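Long-range contacts in P43 (Trichuris muris, PDB 6QIX), which is the major secreted protein of the whipworm parasite, tethers to matrix and inhibits interleukin-13 function: residues 23-28 with 84-89; 128-133 with 343-348. All blocks are in the same frame, centred on the assembly; numbering follows the deposited sequence.

Contact 1: residues 23-28 with 84-89. With ACT (acetate ion), chain G.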
loop_
_atom_site.group_PDB
_atom_site.type_symbol
_atom_site.label_atom_id
_atom_site.label_comp_id
_atom_site.label_asym_id
_atom_site.label_seq_id
_atom_site.Cartn_x
_atom_site.Cartn_y
_atom_site.Cartn_z
ATOM N N PRO A 23 -19.135 9.685 21.274
ATOM C CA PRO A 23 -19.432 8.702 22.321
ATOM C C PRO A 23 -18.356 7.625 22.387
ATOM O O PRO A 23 -17.657 7.346 21.412
ATOM C CB PRO A 23 -20.784 8.119 21.892
ATOM C CG PRO A 23 -20.842 8.341 20.418
ATOM C CD PRO A 23 -20.090 9.617 20.155
ATOM N N ASP A 24 -18.219 7.021 23.562
ATOM C CA ASP A 24 -17.235 5.959 23.717
ATOM C C ASP A 24 -17.777 4.650 23.141
ATOM O O ASP A 24 -18.979 4.492 22.905
ATOM C CB ASP A 24 -16.852 5.784 25.189
ATOM C CG ASP A 24 -16.539 7.102 25.871
ATOM O OD1 ASP A 24 -15.350 7.427 26.060
ATOM O OD2 ASP A 24 -17.492 7.819 26.222
ATOM N N PHE A 25 -16.863 3.714 22.890
ATOM C CA PHE A 25 -17.238 2.447 22.279
ATOM C C PHE A 25 -17.968 1.561 23.284
ATOM O O PHE A 25 -17.843 1.727 24.502
ATOM C CB PHE A 25 -15.994 1.726 21.746
ATOM C CG PHE A 25 -15.357 2.419 20.560
ATOM C CD1 PHE A 25 -15.792 2.155 19.273
ATOM C CD2 PHE A 25 -14.326 3.340 20.743
ATOM C CE1 PHE A 25 -15.226 2.808 18.202
ATOM C CE2 PHE A 25 -13.737 3.960 19.674
ATOM C CZ PHE A 25 -14.198 3.718 18.408
ATOM N N GLY A 26 -18.766 0.623 22.749
ATOM C CA GLY A 26 -19.462 -0.389 23.521
ATOM C C GLY A 26 -18.589 -1.528 23.987
ATOM O O GLY A 26 -19.028 -2.450 24.677
ATOM N N ASP A 27 -17.331 -1.480 23.601
ATOM C CA ASP A 27 -16.335 -2.453 24.009
ATOM C C ASP A 27 -16.711 -3.923 23.817
ATOM O O ASP A 27 -17.728 -4.275 23.209
ATOM C CB ASP A 27 -15.939 -2.191 25.466
ATOM C CG ASP A 27 -15.400 -0.787 25.676
ATOM O OD1 ASP A 27 -16.084 0.175 25.266
ATOM O OD2 ASP A 27 -14.289 -0.653 26.240
ATOM N N TRP A 28 -15.874 -4.777 24.367
ATOM C CA TRP A 28 -15.237 -5.789 23.549
ATOM C C TRP A 28 -16.104 -7.008 23.285
ATOM O O TRP A 28 -16.636 -7.621 24.209
ATOM C CB TRP A 28 -13.926 -6.182 24.216
ATOM C CG TRP A 28 -12.989 -5.021 24.393
ATOM C CD1 TRP A 28 -12.679 -4.397 25.560
ATOM C CD2 TRP A 28 -12.236 -4.348 23.364
ATOM N NE1 TRP A 28 -11.776 -3.386 25.329
ATOM C CE2 TRP A 28 -11.483 -3.340 23.992
ATOM C CE3 TRP A 28 -12.118 -4.514 21.979
ATOM C CZ2 TRP A 28 -10.630 -2.490 23.284
ATOM C CZ3 TRP A 28 -11.267 -3.668 21.273
ATOM C CH2 TRP A 28 -10.535 -2.670 21.928
ATOM N N ARG A 84 -14.607 -3.487 19.027
ATOM C CA ARG A 84 -15.705 -2.829 19.714
ATOM C C ARG A 84 -16.308 -1.802 18.769
ATOM O O ARG A 84 -15.678 -1.386 17.800
ATOM C CB ARG A 84 -15.256 -2.172 21.008
ATOM C CG ARG A 84 -14.178 -1.131 20.856
ATOM C CD ARG A 84 -13.662 -0.767 22.254
ATOM N NE ARG A 84 -12.581 0.216 22.203
ATOM C CZ ARG A 84 -11.997 0.750 23.270
ATOM N NH1 ARG A 84 -12.380 0.379 24.474
ATOM N NH2 ARG A 84 -11.029 1.645 23.137
ATOM N N ARG A 85 -17.542 -1.396 19.063
ATOM C CA ARG A 85 -18.361 -0.686 18.095
ATOM C C ARG A 85 -19.044 0.510 18.734
ATOM O O ARG A 85 -19.319 0.518 19.938
ATOM C CB ARG A 85 -19.421 -1.624 17.509
ATOM C CG ARG A 85 -20.080 -1.151 16.225
ATOM C CD ARG A 85 -20.550 -2.366 15.422
ATOM N NE ARG A 85 -21.414 -2.022 14.291
ATOM C CZ ARG A 85 -21.837 -2.905 13.388
ATOM N NH1 ARG A 85 -21.477 -4.182 13.495
ATOM N NH2 ARG A 85 -22.613 -2.521 12.377
ATOM N N ARG A 86 -19.308 1.516 17.906
ATOM C CA ARG A 86 -20.173 2.629 18.275
ATOM C C ARG A 86 -20.855 3.129 17.015
ATOM O O ARG A 86 -20.457 2.774 15.899
ATOM C CB ARG A 86 -19.385 3.759 18.941
ATOM C CG ARG A 86 -18.568 4.601 17.962
ATOM C CD ARG A 86 -17.734 5.652 18.705
ATOM N NE ARG A 86 -16.631 6.145 17.894
ATOM C CZ ARG A 86 -15.625 6.866 18.367
ATOM N NH1 ARG A 86 -15.592 7.179 19.652
ATOM N NH2 ARG A 86 -14.652 7.261 17.549
ATOM N N PRO A 87 -21.880 3.972 17.154
ATOM C CA PRO A 87 -22.528 4.538 15.957
ATOM C C PRO A 87 -21.550 5.313 15.075
ATOM O O PRO A 87 -20.646 6.004 15.554
ATOM C CB PRO A 87 -23.615 5.453 16.534
ATOM C CG PRO A 87 -23.859 4.935 17.933
ATOM C CD PRO A 87 -22.539 4.386 18.409
ATOM N N ASN A 88 -21.734 5.185 13.765
ATOM C CA ASN A 88 -20.917 5.925 12.802
ATOM C C ASN A 88 -21.450 7.355 12.715
ATOM O O ASN A 88 -22.476 7.615 12.085
ATOM C CB ASN A 88 -20.927 5.245 11.435
ATOM C CG ASN A 88 -20.008 5.937 10.433
ATOM O OD1 ASN A 88 -19.386 6.960 10.741
ATOM N ND2 ASN A 88 -19.902 5.368 9.234
ATOM N N THR A 89 -20.757 8.280 13.363
ATOM C CA THR A 89 -21.104 9.689 13.367
ATOM C C THR A 89 -20.010 10.457 12.644
ATOM O O THR A 89 -18.858 10.013 12.586
ATOM C CB THR A 89 -21.259 10.204 14.799
ATOM O OG1 THR A 89 -22.063 9.281 15.547
ATOM C CG2 THR A 89 -21.908 11.571 14.798
HETATM C C ACT G . -17.531 4.187 6.655
HETATM O O ACT G . -18.220 5.162 7.070
HETATM O OXT ACT G . -17.324 3.812 5.473
HETATM C CH3 ACT G . -16.800 3.345 7.720
HETATM O O HOH W 1 -19.009 -3.142 21.112
#
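Phe25 and Arg86 meet flat against each other: the guanidinium lies over one face of the ring, centres 4.0 Å apart and planes at 19°, with Phe25 CZ beneath the middle of the charged group. Arg84 enters the next layer. Its CD and CG press on Phe25 CB, while CD also sits over the six-membered ring of Trp28, 3.6 Å from the centroid, and Trp28 CZ2 lies over a face of its guanidinium. A chi1 of 59° sets Arg84 CG between the backbone N and the carbonyl carbon, and the chain then runs extended to NE.

Most of the guanidinium N-H groups have identifiable acceptors. Arg86 NH1 gives a bond of 2.7 Å to Pro23 O, which lies somewhat out of the guanidinium plane, while Arg86 NE turns to Tyr93 O. The main chains join through an almost straight bond, Gly26 N to Arg85 O (2.9 Å, 173°). Next to it, water 1 donates to Asp27 O and accepts from Arg85 N (3.1 Å). Arg84 divides its charge: NE forms a salt bridge with Asp96 of strand 95-101, and NH1 reaches Asp27 OD2 at 2.8 Å in a second salt bridge whose hydrogen bond is weak. Farther on, Asn88 ND2 donates to the acetate.

Alternating aromatic and guanidinium layers recall the Trp-Arg ladder of thrombospondin type 1 repeats. Here stacking, CH-pi packing and hydrogen bonds act together on a surface loop, beside the Cys22-Cys92 disulfide.

Contact 2: residues 128-133 with 343-348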
loop_
_atom_site.group_PDB
_atom_site.type_symbol
_atom_site.label_atom_id
_atom_site.label_comp_id
_atom_site.label_asym_id
_atom_site.label_seq_id
_atom_site.Cartn_x
_atom_site.Cartn_y
_atom_site.Cartn_z
ATOM N N LEU A 128 -4.468 -2.061 -0.638
ATOM C CA LEU A 128 -5.732 -2.009 0.087
ATOM C C LEU A 128 -5.879 -0.717 0.882
ATOM O O LEU A 128 -6.972 -0.154 0.932
ATOM C CB LEU A 128 -5.866 -3.207 1.015
ATOM C CG LEU A 128 -6.018 -4.550 0.321
ATOM C CD1 LEU A 128 -6.212 -5.661 1.322
ATOM C CD2 LEU A 128 -7.165 -4.533 -0.643
ATOM N N LYS A 129 -4.806 -0.235 1.495
ATOM C CA LYS A 129 -4.848 1.054 2.179
ATOM C C LYS A 129 -5.297 2.151 1.220
ATOM O O LYS A 129 -6.031 3.072 1.605
ATOM C CB LYS A 129 -3.465 1.381 2.777
ATOM C CG LYS A 129 -3.020 0.422 3.851
ATOM C CD LYS A 129 -1.541 0.614 4.142
ATOM C CE LYS A 129 -1.309 1.696 5.136
ATOM N NZ LYS A 129 0.157 1.755 5.555
ATOM N N GLN A 130 -4.933 2.034 -0.050
ATOM C CA GLN A 130 -5.264 3.084 -0.997
ATOM C C GLN A 130 -6.745 3.120 -1.329
ATOM O O GLN A 130 -7.200 4.097 -1.958
ATOM C CB GLN A 130 -4.377 2.913 -2.238
ATOM C CG GLN A 130 -2.956 3.412 -1.964
ATOM C CD GLN A 130 -1.968 3.076 -3.050
ATOM O OE1 GLN A 130 -2.342 2.582 -4.093
ATOM N NE2 GLN A 130 -0.699 3.280 -2.785
ATOM N N CYS A 131 -7.525 2.134 -0.886
ATOM C CA CYS A 131 -8.966 2.237 -1.070
ATOM C C CYS A 131 -9.499 3.476 -0.375
ATOM O O CYS A 131 -10.544 4.017 -0.764
ATOM C CB CYS A 131 -9.686 1.009 -0.509
ATOM S SG CYS A 131 -9.347 -0.539 -1.415
ATOM N N PHE A 132 -8.825 3.915 0.697
ATOM C CA PHE A 132 -9.336 5.024 1.500
ATOM C C PHE A 132 -8.515 6.290 1.308
ATOM O O PHE A 132 -8.417 7.116 2.212
ATOM C CB PHE A 132 -9.419 4.578 2.958
ATOM C CG PHE A 132 -10.186 3.275 3.111
ATOM C CD1 PHE A 132 -11.564 3.250 2.901
ATOM C CD2 PHE A 132 -9.534 2.075 3.369
ATOM C CE1 PHE A 132 -12.274 2.079 2.979
ATOM C CE2 PHE A 132 -10.246 0.908 3.471
ATOM C CZ PHE A 132 -11.626 0.909 3.278
ATOM N N THR A 133 -7.940 6.456 0.111
ATOM C CA THR A 133 -7.194 7.649 -0.277
ATOM C C THR A 133 -7.937 8.444 -1.346
ATOM O O THR A 133 -7.327 9.268 -2.042
ATOM C CB THR A 133 -5.787 7.294 -0.787
ATOM O OG1 THR A 133 -5.884 6.403 -1.905
ATOM C CG2 THR A 133 -4.935 6.641 0.281
ATOM N N CYS A 343 -7.912 5.132 -15.871
ATOM C CA CYS A 343 -8.122 5.614 -14.510
ATOM C C CYS A 343 -7.089 5.004 -13.559
ATOM O O CYS A 343 -6.583 3.901 -13.781
ATOM C CB CYS A 343 -9.533 5.223 -13.976
ATOM S SG CYS A 343 -10.922 5.607 -15.057
ATOM N N CYS A 344 -6.815 5.687 -12.453
ATOM C CA CYS A 344 -5.819 5.139 -11.513
ATOM C C CYS A 344 -6.443 4.587 -10.233
ATOM O O CYS A 344 -7.437 5.099 -9.711
ATOM C CB CYS A 344 -4.754 6.185 -11.134
ATOM S SG CYS A 344 -3.667 6.611 -12.510
ATOM N N HIS A 345 -5.844 3.528 -9.736
ATOM C CA HIS A 345 -6.239 2.897 -8.497
ATOM C C HIS A 345 -6.427 3.965 -7.414
ATOM O O HIS A 345 -5.534 4.804 -7.222
ATOM C CB HIS A 345 -5.139 1.895 -8.096
ATOM C CG HIS A 345 -5.474 1.083 -6.893
ATOM N ND1 HIS A 345 -6.330 0.010 -6.957
ATOM C CD2 HIS A 345 -5.134 1.226 -5.589
ATOM C CE1 HIS A 345 -6.455 -0.521 -5.756
ATOM N NE2 HIS A 345 -5.744 0.205 -4.903
ATOM N N PRO A 346 -7.514 3.904 -6.625
ATOM C CA PRO A 346 -8.490 2.796 -6.507
ATOM C C PRO A 346 -9.690 2.880 -7.465
ATOM O O PRO A 346 -10.721 2.231 -7.254
ATOM C CB PRO A 346 -8.974 2.916 -5.067
ATOM C CG PRO A 346 -8.923 4.398 -4.815
ATOM C CD PRO A 346 -7.654 4.879 -5.539
ATOM N N TYR A 347 -9.544 3.648 -8.537
ATOM C CA TYR A 347 -10.558 3.756 -9.581
ATOM C C TYR A 347 -10.199 2.899 -10.792
ATOM O O TYR A 347 -9.053 2.522 -10.993
ATOM C CB TYR A 347 -10.711 5.219 -10.002
ATOM C CG TYR A 347 -11.177 6.146 -8.885
ATOM C CD1 TYR A 347 -12.534 6.476 -8.756
ATOM C CD2 TYR A 347 -10.276 6.683 -7.958
ATOM C CE1 TYR A 347 -12.967 7.347 -7.754
ATOM C CE2 TYR A 347 -10.705 7.520 -6.961
ATOM C CZ TYR A 347 -12.046 7.841 -6.857
ATOM O OH TYR A 347 -12.461 8.672 -5.837
ATOM N N GLU A 348 -11.214 2.590 -11.602
ATOM C CA GLU A 348 -11.029 1.869 -12.854
ATOM C C GLU A 348 -12.032 2.410 -13.871
ATOM O O GLU A 348 -13.055 2.974 -13.490
ATOM C CB GLU A 348 -11.233 0.362 -12.644
ATOM C CG GLU A 348 -12.669 0.017 -12.197
ATOM C CD GLU A 348 -12.919 -1.469 -11.835
ATOM O OE1 GLU A 348 -12.045 -2.348 -12.010
ATOM O OE2 GLU A 348 -14.025 -1.754 -11.346
HETATM O O HOH W 2 -3.900 5.516 -5.019
#
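Cys131 and Pro346 bring the backbones within 5.5 Å, CA to CA, where the short 3-10 turn after helix 126-129 faces the bend between strands 339-344 and 347-349, a bend that contains the cis peptide preceding Pro346. The pyrrolidine ring is the wedge: its CG sits 3.3 Å from Gln130 O, and its CB approaches Cys131 CA. That carbonyl oxygen is already engaged within its own turn, taking a bond from Thr133 OG1 (2.7 Å) and a longer one from Thr133 N (3.2 Å), so the proline packs against an oxygen whose hydrogen bonding is supplied locally.

Gln130 and His345 cross at about a right angle. The imidazole presents its CD2 edge to Gln130 OE1 at 3.4 Å, the amide and ring planes being 57° apart, and Gln130 CB lies near the same CD2. His345 CG stands anti to the backbone N (chi1 -175°), beside the carbonyl carbon; Pro346 CB covers the centre of one face of the ring. Water 2 lies 2.8 Å from His345 O and makes a weak approach to Gln130 OE1.

Gln130 NE2 and both imidazole nitrogens bond elsewhere. Gln130 NE2 donates to Met326 O, while His345 NE2 bonds to Lys127 O and ND1 to Lys359 NZ. Such partners would favour a neutral imidazole with its proton on NE2. Disulfides from Cys131 to Cys362 and from Cys344 to Cys244 tie both partners into the fold covalently. Between the two segments themselves the buried interface is mostly van der Waals contact, carbon edges set against oxygens, with one weakly bridging water and the stronger directional bonds made to neighbouring residues.

In the fold
The two contacts follow one another in sequence, contact 1 closing before contact 2 opens, and lie about 27 Å apart between centres, with nearest atoms about 10 Å apart. They share no sheet: contact 1 is at the surface on the two-stranded sheet 79-85/95-101, whereas contact 2 is buried where strand 339-344 of a three-stranded sheet turns into strand 347-349. Helix 139-151 links them indirectly, since its Tyr140 bonds to Asn88 and its Phe149 packs on Leu128 and Phe132. Contact 1 fastens the N-terminal loop to the end of strand 79-85, while contact 2 joins parts over 200 residues apart, consistent with holding the N-terminal and C-terminal halves of the chain together.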